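Amidase, hydantoinase/carbamoylase family (Burkholderia ambifaria, PDB 5TP4) probably hydrolyses N-carbamoyl-L-amino acids as a zinc-dependent amidase of the peptidase M20 family. Local coordinates at residues D26-I30 with L53-W57; L269-A275 with T290-R296; V204-G209 with T356-I360; A84-I89 with K127-I131; M9-E14 with R348-F353. One frame throughout, in Å; residues are numbered along the deposited sequence.

Interaction 1: D26-I30 with L53-W57; sequences DMARI and LFAQW
Ile30 N donates to Met27 O at 3.0 Å, a turn following the helix from which both side chains reach Leu53. The contact itself is apolar, and the methyl of Met27 does most of the work. With CG anti to the backbone N (chi1 -177°) and the chain bent at its next two torsions, Met27 reaches across and puts CE into the angle between three residues of 53-57. CE lies 4.0 Å from Leu53 CD2 and equally close to Phe54 CB; obliquely to the indole, it is 4.1 Å from Trp57 CZ3. Leu53 CD2 is shared, since Ile30 CG1 also meets it at 4.0 Å. Asp26 uses its aliphatic part: CB sits in the plane of the Trp57 ring, at the edge, 3.9 Å from CH2. One face of that indole lies on Leu53 CG, and the ring also makes a cation-pi contact with Arg116. Helix 105-121 takes Met27 on Val105, Phe54 on Val108 and Trp57 on Leu109 and Leu112. The end of helix 17-28 and one side of helix 45-60 thus meet over helix 105-121, a helix-on-helix layer packed beside the sheet of the alpha/beta catalytic domain of M20 enzymes.

Interaction 2: L269-A275 with T290-R296; sequences LATIGQA and TFTVDLR
Thr292 turns its hydroxyl between its own backbone N and carbonyl carbon (chi1 62°), which brings OG1 to Gln274 N at 3.1 Å in a bent hydrogen bond. The same hydroxyl donates to a water that also joins Thr271 O and Gly273 N, so this water fills in where the regular ladder stops. Phe291 takes a similar first torsion (58°), and its CD2 meets Ile272 CD1 obliquely at 3.8 Å, while its CB packs on Ala275 CB. The two strands make a beta hairpin in what is, in M20 enzymes, the lid or dimerisation domain. Its antiparallel register slips by one between Thr271 and Ala275. Toward the other end, Ala270 CB touches Leu295 CD2 at 3.5 Å, on the face covered by helices 246-262 and 300-321. On the other face, Arg296 bends at chi2 (-121°) and grips Asp294 side-on: NE to OD1 at 2.8 Å and NH2 to OD2 at 2.9 Å, both on syn lone pairs and in the guanidinium plane. Trp223 NE1 also bonds OD2. Thr271 OG1 has Arg243 of the second subunit as its main partner, and a water 2.6 Å from OG1 donates to Asp294 OD1 at 2.7 Å.

Interaction 3: V204-G209 with T356-I360; sequences VLEANG and TNERI
Glu358 OE2 is gripped by two donors, Asn208 ND2 across the contact at 3.1 Å and the hydroxyl of Thr210 just beyond the helix. The Asn208 bond uses the syn lone pair of OE2, and the amide and carboxylate planes lie only 13° apart, so the two flat groups meet almost in one plane. OE1 has its own partner, a water that donates to it at 3.0 Å and weakly accepts from Asn208 ND2. Glu358 gets its carboxylate there by placing CG between the backbone N and carbonyl carbon (chi1 69°) and then running straight out toward the helix. Its methylene CG runs alongside Leu205 CD2, in the opposite sense, at 3.8 Å. Two residues further along the strand, Ile360 CD1 packs on Val204 CB at 3.9 Å and on Leu205 CG, which is the apolar side of the contact. The second polar link is at the helix end: Thr356 OG1 donates to Gly209 O at 3.0 Å, in the carbonyl plane and on a lone pair, while Thr211 N bonds the same hydroxyl. At the helix start, Glu200 accepts from the N-H groups of Val204 and Leu205. Thr356, just ahead of strand 357-362, and Glu358 within it hold the far end; the strand pairs in parallel with strand 212-229, and helix 204-208 closes with Gly209 at positive phi (66°), a Schellman motif.

Interaction 4: A84-I89 with K127-I131; sequences AAPVLI and KPLEI. With EDO (1,2-ethanediol), chain S.
Val87, Leu88 and Ile89 pair in parallel with Leu129, Glu130 and Ile131, the axes of the two short strands coming within 4.7 Å, with directions 24° apart. With helix 105-121 between them in the chain they form a beta-alpha-beta unit of the central sheet in the catalytic domain. Val87 N bonds Pro128 O, Glu130 N bonds Val87 O, and Ile89 N reaches Glu130 O at 2.8 Å, the straightest of the three. Val87, Leu129, Ile89 and Ile131 share a face, on which Val87 CB rests 4.0 Å from Leu129 CD2; helices 105-121 and 398-416 pack against it. The other face carries Leu88, whose CD1 tucks against Glu130 CB at 3.6 Å. Ahead of the strands two prolines meet, Pro86 CB on Pro128 CG at 3.9 Å, and Ala84 CB lies against Pro128 CD. The carbonyl oxygen of Ala85 is buried here with no polar partner in the model; Lys127 CB lies 3.8 Å from it. Extended past CG, the Glu130 chain carries its carboxylate alongside the ring of Pro86, whose CG is 3.7 Å from OE2. OE2 makes a salt bridge to Arg76, while OE1 accepts from hydroxyl O2 of a 1,2-ethanediol, probably from the crystallisation liquor, at 2.6 Å.

Interaction 5: M9-E14 with R348-F353; sequences MKDLLE and RAAEAF
Leu12 lays its CD2 methyl over the Phe353 ring, 3.7 Å from the centroid and 6° from the ring normal, a CH-pi contact centred on the face. The leucine backbone is in the left-handed region (phi 56°), where the chain leaves the short 3-10 turn closed by Leu12 N on Met9 O. The CD2 methyl is also in contact with the helix backbone, 3.5 Å from Ala352 O.

Most of the other apolar contacts come from Met9, with Leu12 CD2 also touching Ala352 CB. Met9 CB meets Ala352 CB at 4.0 Å, and then the chain bends at chi2 to carry the sulfur along the helix, SD lying 3.7 Å from Ala349 CB. CE goes on past Ala349 to end beside Arg348 CB. The two small alanines, about a turn apart, take the methionine side by side along the helix.

Between the two segments the polar groups make no hydrogen bond. Leu13 O sits in the plane of the Phe353 ring at its edge, 3.5 Å from CZ, and its hydrogen bond comes from Asn410 ND2. Glu14 also comes to the edge, CG being 3.7 Å from CE1, with the carboxylate plane turned 39° from the ring. The guanidinium of Arg348 points outward to a salt bridge with Glu344.

Helix 398-416 backs both sides of the contact: Ala414 lies behind Met9, Leu413 behind Leu13 and Asn410 beside Phe353, whose ring also stacks on Tyr355. The N-terminal stretch ahead of helix 17-28 is thereby laid over the end of helix 340-353, just before the chain enters strand 357-362.

Interactions 2 and 4 are the buried strand pairings, yet they lie on opposite sides of the chain's centre: interaction 4 parallel, interaction 2 antiparallel and reaching the second subunit. Interaction 3 also touches that subunit, but at the surface, where a carboxylate, an amide and a hydroxyl replace the strand ladders. Interactions 1 and 5 have no hydrogen bonds between their segments; both rely on a methionine and a ring, in a partly buried helix layer and at the surface respectively. Phe54 of interaction 1 packs on Ile131 of interaction 4 at 3.7 Å (CZ to CG2). Interactions 3 and 5 are likewise joined, Asn357 CB lying 4.0 Å from Ala350 CB, and their strand and helix follow one another in the chain.

Interaction 1: D26-I30 with L53-W57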
# COMPACT_ATOMS: atom_id res chain seq x y z
N ASP B 26 -29.05 5.91 -28.93
CA ASP B 26 -28.49 5.44 -30.19
C ASP B 26 -26.97 5.53 -30.19
O ASP B 26 -26.30 4.60 -30.64
CB ASP B 26 -29.06 6.24 -31.37
CG ASP B 26 -30.51 5.86 -31.70
OD1 ASP B 26 -30.95 4.74 -31.37
OD2 ASP B 26 -31.19 6.68 -32.33
N MET B 27 -26.41 6.63 -29.66
CA MET B 27 -24.96 6.76 -29.65
C MET B 27 -24.33 5.77 -28.69
O MET B 27 -23.27 5.20 -28.97
CB MET B 27 -24.55 8.20 -29.31
CG MET B 27 -23.05 8.47 -29.36
SD MET B 27 -22.30 8.21 -30.99
CE MET B 27 -22.86 9.69 -31.86
N ALA B 28 -25.01 5.48 -27.57
CA ALA B 28 -24.47 4.51 -26.63
C ALA B 28 -24.41 3.10 -27.19
O ALA B 28 -23.71 2.25 -26.62
CB ALA B 28 -25.29 4.54 -25.34
N ARG B 29 -25.12 2.81 -28.30
CA ARG B 29 -24.95 1.50 -28.93
C ARG B 29 -23.57 1.33 -29.54
O ARG B 29 -23.12 0.20 -29.71
CB ARG B 29 -25.97 1.30 -30.06
CG ARG B 29 -27.42 1.49 -29.73
CD ARG B 29 -27.91 0.57 -28.69
NE ARG B 29 -29.37 0.58 -28.70
CZ ARG B 29 -30.11 -0.23 -27.96
NH1 ARG B 29 -29.52 -1.13 -27.17
NH2 ARG B 29 -31.44 -0.16 -28.03
N ILE B 30 -22.94 2.43 -29.93
CA ILE B 30 -21.71 2.40 -30.73
C ILE B 30 -20.57 2.17 -29.75
O ILE B 30 -20.23 3.06 -28.98
CB ILE B 30 -21.51 3.70 -31.52
CG1 ILE B 30 -22.77 4.03 -32.33
CG2 ILE B 30 -20.28 3.60 -32.47
CD1 ILE B 30 -23.17 2.95 -33.30
N LEU B 53 -21.50 8.78 -37.09
CA LEU B 53 -22.92 8.89 -36.73
C LEU B 53 -23.29 10.32 -36.37
O LEU B 53 -24.26 10.88 -36.91
CB LEU B 53 -23.25 7.95 -35.57
CG LEU B 53 -24.71 7.97 -35.12
CD1 LEU B 53 -25.59 7.60 -36.32
CD2 LEU B 53 -24.94 6.98 -33.95
N PHE B 54 -22.52 10.94 -35.46
CA PHE B 54 -22.73 12.35 -35.10
C PHE B 54 -22.68 13.25 -36.33
O PHE B 54 -23.53 14.14 -36.50
CB PHE B 54 -21.67 12.78 -34.09
CG PHE B 54 -21.69 14.24 -33.78
CD1 PHE B 54 -22.76 14.83 -33.14
CD2 PHE B 54 -20.60 15.03 -34.14
CE1 PHE B 54 -22.76 16.20 -32.87
CE2 PHE B 54 -20.59 16.40 -33.86
CZ PHE B 54 -21.68 16.97 -33.22
N ALA B 55 -21.68 13.07 -37.20
CA ALA B 55 -21.55 13.96 -38.35
C ALA B 55 -22.76 13.83 -39.25
O ALA B 55 -23.27 14.82 -39.77
CB ALA B 55 -20.27 13.65 -39.17
N GLN B 56 -23.23 12.60 -39.42
CA GLN B 56 -24.39 12.37 -40.26
C GLN B 56 -25.61 13.11 -39.72
O GLN B 56 -26.33 13.79 -40.46
CB GLN B 56 -24.67 10.87 -40.35
CG GLN B 56 -25.98 10.58 -41.05
CD GLN B 56 -25.90 10.86 -42.54
OE1 GLN B 56 -24.96 10.42 -43.22
NE2 GLN B 56 -26.88 11.60 -43.05
N TRP B 57 -25.85 12.98 -38.41
CA TRP B 57 -26.94 13.71 -37.78
C TRP B 57 -26.81 15.21 -38.00
O TRP B 57 -27.80 15.90 -38.28
CB TRP B 57 -26.96 13.41 -36.28
CG TRP B 57 -27.43 12.03 -35.98
CD1 TRP B 57 -28.10 11.21 -36.80
CD2 TRP B 57 -27.29 11.35 -34.72
NE1 TRP B 57 -28.39 10.01 -36.14
CE2 TRP B 57 -27.89 10.09 -34.86
CE3 TRP B 57 -26.68 11.68 -33.50
CZ2 TRP B 57 -27.92 9.16 -33.82
CZ3 TRP B 57 -26.72 10.77 -32.47
CH2 TRP B 57 -27.33 9.51 -32.64

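Interaction 2: L269-A275 with T290-R296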
# COMPACT_ATOMS: atom_id res chain seq x y z
N LEU B 269 -9.88 20.53 -0.28
CA LEU B 269 -10.04 19.08 -0.28
C LEU B 269 -8.67 18.42 -0.21
O LEU B 269 -7.68 18.98 -0.68
CB LEU B 269 -10.72 18.57 -1.56
CG LEU B 269 -12.04 19.23 -1.94
CD1 LEU B 269 -12.41 18.72 -3.33
CD2 LEU B 269 -13.16 18.95 -0.89
N ALA B 270 -8.62 17.22 0.36
CA ALA B 270 -7.38 16.46 0.29
C ALA B 270 -7.68 14.98 0.34
O ALA B 270 -8.59 14.54 1.05
CB ALA B 270 -6.40 16.82 1.41
N THR B 271 -6.86 14.23 -0.37
CA THR B 271 -7.08 12.81 -0.59
C THR B 271 -5.74 12.11 -0.59
O THR B 271 -4.86 12.48 -1.36
CB THR B 271 -7.76 12.57 -1.94
OG1 THR B 271 -8.88 13.45 -2.11
CG2 THR B 271 -8.21 11.11 -2.06
N ILE B 272 -5.60 11.06 0.23
CA ILE B 272 -4.45 10.18 0.16
C ILE B 272 -4.93 8.95 -0.59
O ILE B 272 -5.62 8.08 -0.04
CB ILE B 272 -3.89 9.84 1.54
CG1 ILE B 272 -3.34 11.14 2.19
CG2 ILE B 272 -2.81 8.77 1.41
CD1 ILE B 272 -2.90 10.92 3.65
N GLY B 273 -4.62 8.91 -1.88
CA GLY B 273 -5.11 7.86 -2.76
C GLY B 273 -4.21 6.66 -2.94
O GLY B 273 -4.68 5.59 -3.32
N GLN B 274 -2.91 6.81 -2.71
CA GLN B 274 -1.99 5.68 -2.77
C GLN B 274 -1.15 5.69 -1.51
O GLN B 274 -0.80 6.76 -1.00
CB GLN B 274 -1.05 5.75 -3.99
CG GLN B 274 -1.77 5.87 -5.31
CD GLN B 274 -0.83 5.93 -6.50
OE1 GLN B 274 0.39 6.09 -6.35
NE2 GLN B 274 -1.38 5.79 -7.69
N ALA B 275 -0.89 4.49 -0.97
CA ALA B 275 -0.09 4.42 0.24
C ALA B 275 0.37 2.99 0.44
O ALA B 275 -0.37 2.03 0.12
CB ALA B 275 -0.87 4.91 1.47
N THR B 290 5.45 5.20 2.01
CA THR B 290 5.18 6.23 1.01
C THR B 290 3.67 6.42 0.90
O THR B 290 2.91 5.46 1.01
CB THR B 290 5.76 5.90 -0.37
OG1 THR B 290 5.25 4.63 -0.83
CG2 THR B 290 7.32 5.89 -0.34
N PHE B 291 3.24 7.66 0.70
CA PHE B 291 1.85 7.86 0.32
C PHE B 291 1.78 9.10 -0.55
O PHE B 291 2.71 9.91 -0.58
CB PHE B 291 0.95 7.97 1.55
CG PHE B 291 1.31 9.06 2.51
CD1 PHE B 291 2.23 8.84 3.52
CD2 PHE B 291 0.67 10.29 2.45
CE1 PHE B 291 2.53 9.85 4.45
CE2 PHE B 291 0.96 11.30 3.37
CZ PHE B 291 1.87 11.08 4.38
N THR B 292 0.68 9.23 -1.29
CA THR B 292 0.47 10.39 -2.15
C THR B 292 -0.59 11.29 -1.53
O THR B 292 -1.45 10.84 -0.76
CB THR B 292 0.04 10.01 -3.58
OG1 THR B 292 -1.22 9.32 -3.54
CG2 THR B 292 1.09 9.14 -4.24
N VAL B 293 -0.51 12.58 -1.85
CA VAL B 293 -1.52 13.53 -1.43
C VAL B 293 -2.03 14.27 -2.65
O VAL B 293 -1.23 14.78 -3.44
CB VAL B 293 -0.98 14.55 -0.39
CG1 VAL B 293 -2.08 15.48 -0.01
CG2 VAL B 293 -0.50 13.83 0.87
N ASP B 294 -3.35 14.32 -2.81
CA ASP B 294 -4.02 15.17 -3.78
C ASP B 294 -4.67 16.30 -2.99
O ASP B 294 -5.52 16.04 -2.13
CB ASP B 294 -5.04 14.34 -4.57
CG ASP B 294 -5.90 15.16 -5.55
OD1 ASP B 294 -6.64 16.05 -5.10
OD2 ASP B 294 -5.86 14.83 -6.76
N LEU B 295 -4.25 17.54 -3.25
CA LEU B 295 -4.75 18.74 -2.57
C LEU B 295 -5.51 19.61 -3.55
O LEU B 295 -5.04 19.84 -4.66
CB LEU B 295 -3.62 19.60 -2.01
CG LEU B 295 -2.80 19.15 -0.82
CD1 LEU B 295 -1.81 20.29 -0.50
CD2 LEU B 295 -3.72 18.89 0.37
N ARG B 296 -6.66 20.13 -3.14
CA ARG B 296 -7.45 21.01 -4.00
C ARG B 296 -7.93 22.23 -3.24
O ARG B 296 -8.18 22.17 -2.04
CB ARG B 296 -8.67 20.31 -4.57
CG ARG B 296 -8.39 18.92 -5.00
CD ARG B 296 -8.69 18.73 -6.44
NE ARG B 296 -8.13 17.49 -6.96
CZ ARG B 296 -8.41 17.01 -8.16
NH1 ARG B 296 -9.28 17.66 -8.95
NH2 ARG B 296 -7.81 15.90 -8.57
O HOH W 1 -8.42 15.86 -3.03
O HOH W 2 -3.39 11.04 -3.57

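Interaction 3: V204-G209 with T356-I360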
# COMPACT_ATOMS: atom_id res chain seq x y z
N VAL B 204 -22.96 16.18 -5.59
CA VAL B 204 -23.56 17.35 -4.94
C VAL B 204 -24.95 17.65 -5.49
O VAL B 204 -25.90 17.85 -4.73
CB VAL B 204 -22.65 18.58 -5.10
CG1 VAL B 204 -23.37 19.81 -4.56
CG2 VAL B 204 -21.33 18.34 -4.40
N LEU B 205 -25.08 17.75 -6.81
CA LEU B 205 -26.38 18.16 -7.33
C LEU B 205 -27.44 17.10 -7.05
O LEU B 205 -28.58 17.43 -6.69
CB LEU B 205 -26.27 18.44 -8.83
CG LEU B 205 -25.23 19.49 -9.22
CD1 LEU B 205 -25.09 19.55 -10.76
CD2 LEU B 205 -25.64 20.84 -8.66
N GLU B 206 -27.08 15.82 -7.22
CA GLU B 206 -28.04 14.76 -6.96
C GLU B 206 -28.44 14.73 -5.49
O GLU B 206 -29.63 14.60 -5.17
CB GLU B 206 -27.45 13.41 -7.39
CG GLU B 206 -28.49 12.33 -7.64
CD GLU B 206 -28.72 11.50 -6.42
OE1 GLU B 206 -27.81 11.47 -5.57
OE2 GLU B 206 -29.80 10.89 -6.31
N ALA B 207 -27.48 14.91 -4.59
CA ALA B 207 -27.76 14.88 -3.16
C ALA B 207 -28.64 16.05 -2.73
O ALA B 207 -29.43 15.91 -1.79
CB ALA B 207 -26.46 14.88 -2.37
N ASN B 208 -28.50 17.19 -3.38
CA ASN B 208 -29.27 18.38 -3.03
C ASN B 208 -30.57 18.53 -3.81
O ASN B 208 -31.31 19.48 -3.56
CB ASN B 208 -28.42 19.64 -3.25
CG ASN B 208 -27.37 19.80 -2.19
OD1 ASN B 208 -27.53 19.30 -1.09
ND2 ASN B 208 -26.29 20.51 -2.51
N GLY B 209 -30.85 17.65 -4.77
CA GLY B 209 -31.99 17.89 -5.62
C GLY B 209 -31.81 19.11 -6.51
O GLY B 209 -32.79 19.75 -6.88
N THR B 356 -34.08 24.46 -10.06
CA THR B 356 -33.18 24.58 -8.91
C THR B 356 -31.75 24.64 -9.42
O THR B 356 -31.40 24.02 -10.43
CB THR B 356 -33.39 23.41 -7.94
OG1 THR B 356 -33.15 22.17 -8.61
CG2 THR B 356 -34.80 23.41 -7.47
N ASN B 357 -30.93 25.44 -8.75
CA ASN B 357 -29.61 25.73 -9.29
C ASN B 357 -28.66 26.07 -8.15
O ASN B 357 -29.06 26.62 -7.12
CB ASN B 357 -29.67 26.89 -10.31
CG ASN B 357 -30.13 28.20 -9.69
OD1 ASN B 357 -29.32 28.98 -9.21
ND2 ASN B 357 -31.45 28.44 -9.68
N GLU B 358 -27.37 25.77 -8.35
CA GLU B 358 -26.37 26.22 -7.40
C GLU B 358 -25.03 26.38 -8.10
O GLU B 358 -24.74 25.69 -9.08
CB GLU B 358 -26.22 25.28 -6.19
CG GLU B 358 -25.61 23.92 -6.46
CD GLU B 358 -25.71 22.99 -5.23
OE1 GLU B 358 -24.82 23.07 -4.35
OE2 GLU B 358 -26.67 22.20 -5.12
N ARG B 359 -24.23 27.31 -7.59
CA ARG B 359 -22.86 27.45 -8.07
C ARG B 359 -22.03 26.27 -7.58
O ARG B 359 -22.19 25.80 -6.44
CB ARG B 359 -22.26 28.77 -7.58
CG ARG B 359 -22.85 29.97 -8.27
CD ARG B 359 -22.35 31.28 -7.68
NE ARG B 359 -20.93 31.54 -7.94
CZ ARG B 359 -20.45 32.13 -9.03
NH1 ARG B 359 -21.27 32.50 -10.01
NH2 ARG B 359 -19.15 32.34 -9.15
N ILE B 360 -21.17 25.75 -8.46
CA ILE B 360 -20.40 24.55 -8.14
C ILE B 360 -19.09 24.60 -8.92
O ILE B 360 -19.03 25.13 -10.03
CB ILE B 360 -21.24 23.30 -8.51
CG1 ILE B 360 -20.51 22.00 -8.15
CG2 ILE B 360 -21.56 23.29 -10.02
CD1 ILE B 360 -21.50 20.79 -8.07
O HOH W 3 -24.00 22.34 -1.56

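Interaction 4: A84-I89 with K127-I131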
# COMPACT_ATOMS: atom_id res chain seq x y z
N ALA B 84 -18.94 37.32 -37.97
CA ALA B 84 -18.80 37.09 -36.53
C ALA B 84 -18.17 35.73 -36.21
O ALA B 84 -18.41 34.73 -36.89
CB ALA B 84 -20.17 37.18 -35.85
N ALA B 85 -17.36 35.72 -35.15
CA ALA B 85 -16.84 34.47 -34.62
C ALA B 85 -17.98 33.65 -34.01
O ALA B 85 -18.96 34.22 -33.51
CB ALA B 85 -15.78 34.75 -33.56
N PRO B 86 -17.86 32.33 -34.03
CA PRO B 86 -18.95 31.47 -33.55
C PRO B 86 -19.01 31.37 -32.03
O PRO B 86 -18.02 31.54 -31.31
CB PRO B 86 -18.62 30.11 -34.18
CG PRO B 86 -17.11 30.10 -34.27
CD PRO B 86 -16.75 31.54 -34.59
N VAL B 87 -20.21 31.06 -31.56
CA VAL B 87 -20.42 30.52 -30.23
C VAL B 87 -20.31 29.01 -30.38
O VAL B 87 -21.01 28.41 -31.20
CB VAL B 87 -21.79 30.93 -29.68
CG1 VAL B 87 -22.06 30.17 -28.35
CG2 VAL B 87 -21.85 32.43 -29.54
N LEU B 88 -19.42 28.40 -29.59
CA LEU B 88 -19.05 27.01 -29.76
C LEU B 88 -19.62 26.22 -28.59
O LEU B 88 -19.45 26.63 -27.44
CB LEU B 88 -17.52 26.90 -29.82
CG LEU B 88 -16.72 25.65 -30.14
CD1 LEU B 88 -17.10 25.01 -31.48
CD2 LEU B 88 -15.26 26.05 -30.13
N ILE B 89 -20.31 25.13 -28.90
CA ILE B 89 -20.82 24.18 -27.91
C ILE B 89 -20.00 22.92 -28.07
O ILE B 89 -19.98 22.34 -29.16
CB ILE B 89 -22.30 23.86 -28.15
CG1 ILE B 89 -23.17 25.12 -28.04
CG2 ILE B 89 -22.78 22.73 -27.22
CD1 ILE B 89 -24.64 24.83 -28.37
N LYS B 127 -24.64 35.59 -34.36
CA LYS B 127 -23.37 34.91 -34.46
C LYS B 127 -23.60 33.47 -34.88
O LYS B 127 -24.61 32.86 -34.50
CB LYS B 127 -22.63 34.93 -33.13
CG LYS B 127 -22.44 36.31 -32.58
CD LYS B 127 -21.41 36.27 -31.49
CE LYS B 127 -20.67 37.60 -31.43
NZ LYS B 127 -21.49 38.62 -30.75
N PRO B 128 -22.69 32.89 -35.65
CA PRO B 128 -22.82 31.47 -35.98
C PRO B 128 -22.65 30.58 -34.75
O PRO B 128 -22.06 30.97 -33.74
CB PRO B 128 -21.68 31.24 -36.98
CG PRO B 128 -20.66 32.32 -36.63
CD PRO B 128 -21.49 33.52 -36.25
N LEU B 129 -23.20 29.37 -34.85
CA LEU B 129 -23.02 28.32 -33.85
C LEU B 129 -22.13 27.23 -34.43
O LEU B 129 -22.21 26.92 -35.63
CB LEU B 129 -24.36 27.68 -33.42
CG LEU B 129 -25.44 28.59 -32.85
CD1 LEU B 129 -26.58 27.74 -32.20
CD2 LEU B 129 -24.83 29.49 -31.83
N GLU B 130 -21.31 26.62 -33.57
CA GLU B 130 -20.58 25.43 -33.97
C GLU B 130 -20.67 24.43 -32.83
O GLU B 130 -20.70 24.83 -31.65
CB GLU B 130 -19.12 25.73 -34.31
CG GLU B 130 -19.00 26.47 -35.67
CD GLU B 130 -17.56 26.74 -36.08
OE1 GLU B 130 -16.66 26.08 -35.53
OE2 GLU B 130 -17.33 27.60 -36.95
N ILE B 131 -20.77 23.16 -33.17
CA ILE B 131 -20.70 22.09 -32.18
C ILE B 131 -19.37 21.38 -32.42
O ILE B 131 -18.99 21.15 -33.58
CB ILE B 131 -21.86 21.09 -32.32
CG1 ILE B 131 -23.21 21.79 -32.42
CG2 ILE B 131 -21.86 20.10 -31.18
CD1 ILE B 131 -24.21 20.79 -32.99
C1 EDO S . -12.74 28.18 -34.53
O1 EDO S . -13.07 29.19 -35.48
C2 EDO S . -13.92 27.24 -34.38
O2 EDO S . -14.11 26.57 -35.64

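Interaction 5: M9-E14 with R348-F353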
# COMPACT_ATOMS: atom_id res chain seq x y z
N MET B 9 -35.07 35.41 -22.68
CA MET B 9 -35.10 34.21 -21.85
C MET B 9 -36.52 33.86 -21.43
O MET B 9 -36.87 32.68 -21.31
CB MET B 9 -34.22 34.37 -20.61
CG MET B 9 -32.73 34.56 -20.91
SD MET B 9 -31.80 33.07 -20.53
CE MET B 9 -30.07 33.57 -20.72
N LYS B 10 -37.35 34.88 -21.16
CA LYS B 10 -38.68 34.61 -20.64
C LYS B 10 -39.60 33.94 -21.65
O LYS B 10 -40.70 33.51 -21.25
CB LYS B 10 -39.33 35.91 -20.12
N ASP B 11 -39.20 33.83 -22.92
CA ASP B 11 -39.97 33.03 -23.88
C ASP B 11 -39.89 31.54 -23.57
O ASP B 11 -40.78 30.79 -24.00
CB ASP B 11 -39.49 33.29 -25.31
CG ASP B 11 -39.82 34.69 -25.80
OD1 ASP B 11 -40.60 35.40 -25.13
OD2 ASP B 11 -39.28 35.06 -26.85
N LEU B 12 -38.86 31.11 -22.82
CA LEU B 12 -38.73 29.73 -22.34
C LEU B 12 -38.76 28.73 -23.50
O LEU B 12 -39.48 27.73 -23.47
CB LEU B 12 -39.79 29.39 -21.29
CG LEU B 12 -39.77 30.20 -19.98
CD1 LEU B 12 -40.76 29.64 -18.97
CD2 LEU B 12 -38.34 30.25 -19.40
N LEU B 13 -38.00 29.04 -24.54
CA LEU B 13 -37.84 28.09 -25.64
C LEU B 13 -37.24 26.80 -25.10
O LEU B 13 -36.21 26.83 -24.43
CB LEU B 13 -36.92 28.69 -26.70
CG LEU B 13 -36.70 27.86 -27.96
CD1 LEU B 13 -37.99 27.78 -28.78
CD2 LEU B 13 -35.56 28.49 -28.78
N GLU B 14 -37.89 25.66 -25.40
CA GLU B 14 -37.47 24.36 -24.88
C GLU B 14 -37.05 23.41 -25.99
O GLU B 14 -37.49 23.53 -27.14
CB GLU B 14 -38.60 23.71 -24.09
CG GLU B 14 -38.96 24.45 -22.85
CD GLU B 14 -39.95 23.70 -21.99
OE1 GLU B 14 -40.37 22.60 -22.38
OE2 GLU B 14 -40.30 24.23 -20.91
N ARG B 348 -28.84 32.88 -15.47
CA ARG B 348 -30.08 33.55 -15.82
C ARG B 348 -31.03 32.58 -16.51
O ARG B 348 -32.25 32.66 -16.32
CB ARG B 348 -29.83 34.77 -16.72
CG ARG B 348 -29.06 35.91 -16.08
CD ARG B 348 -28.85 37.06 -17.11
NE ARG B 348 -28.26 38.25 -16.48
CZ ARG B 348 -28.98 39.21 -15.91
NH1 ARG B 348 -30.32 39.16 -15.90
NH2 ARG B 348 -28.37 40.24 -15.34
N ALA B 349 -30.50 31.67 -17.35
CA ALA B 349 -31.37 30.71 -18.00
C ALA B 349 -31.99 29.78 -16.98
O ALA B 349 -33.21 29.50 -17.03
CB ALA B 349 -30.61 29.92 -19.07
N ALA B 350 -31.18 29.31 -16.02
CA ALA B 350 -31.74 28.46 -14.97
C ALA B 350 -32.82 29.20 -14.20
O ALA B 350 -33.88 28.64 -13.88
CB ALA B 350 -30.65 27.98 -14.01
N GLU B 351 -32.57 30.46 -13.87
CA GLU B 351 -33.55 31.19 -13.07
C GLU B 351 -34.82 31.44 -13.86
O GLU B 351 -35.93 31.37 -13.30
CB GLU B 351 -32.96 32.51 -12.56
CG GLU B 351 -31.82 32.26 -11.58
CD GLU B 351 -31.17 33.53 -11.08
OE1 GLU B 351 -31.83 34.60 -11.13
OE2 GLU B 351 -30.00 33.47 -10.64
N ALA B 352 -34.70 31.73 -15.16
CA ALA B 352 -35.89 32.02 -15.96
C ALA B 352 -36.85 30.83 -15.99
O ALA B 352 -38.07 31.00 -16.01
CB ALA B 352 -35.50 32.42 -17.38
N PHE B 353 -36.30 29.61 -16.07
CA PHE B 353 -37.09 28.38 -16.06
C PHE B 353 -37.54 27.97 -14.67
O PHE B 353 -38.39 27.06 -14.53
CB PHE B 353 -36.26 27.25 -16.68
CG PHE B 353 -36.31 27.19 -18.16
CD1 PHE B 353 -37.38 26.59 -18.79
CD2 PHE B 353 -35.28 27.71 -18.93
CE1 PHE B 353 -37.43 26.52 -20.17
CE2 PHE B 353 -35.32 27.64 -20.32
CZ PHE B 353 -36.40 27.05 -20.95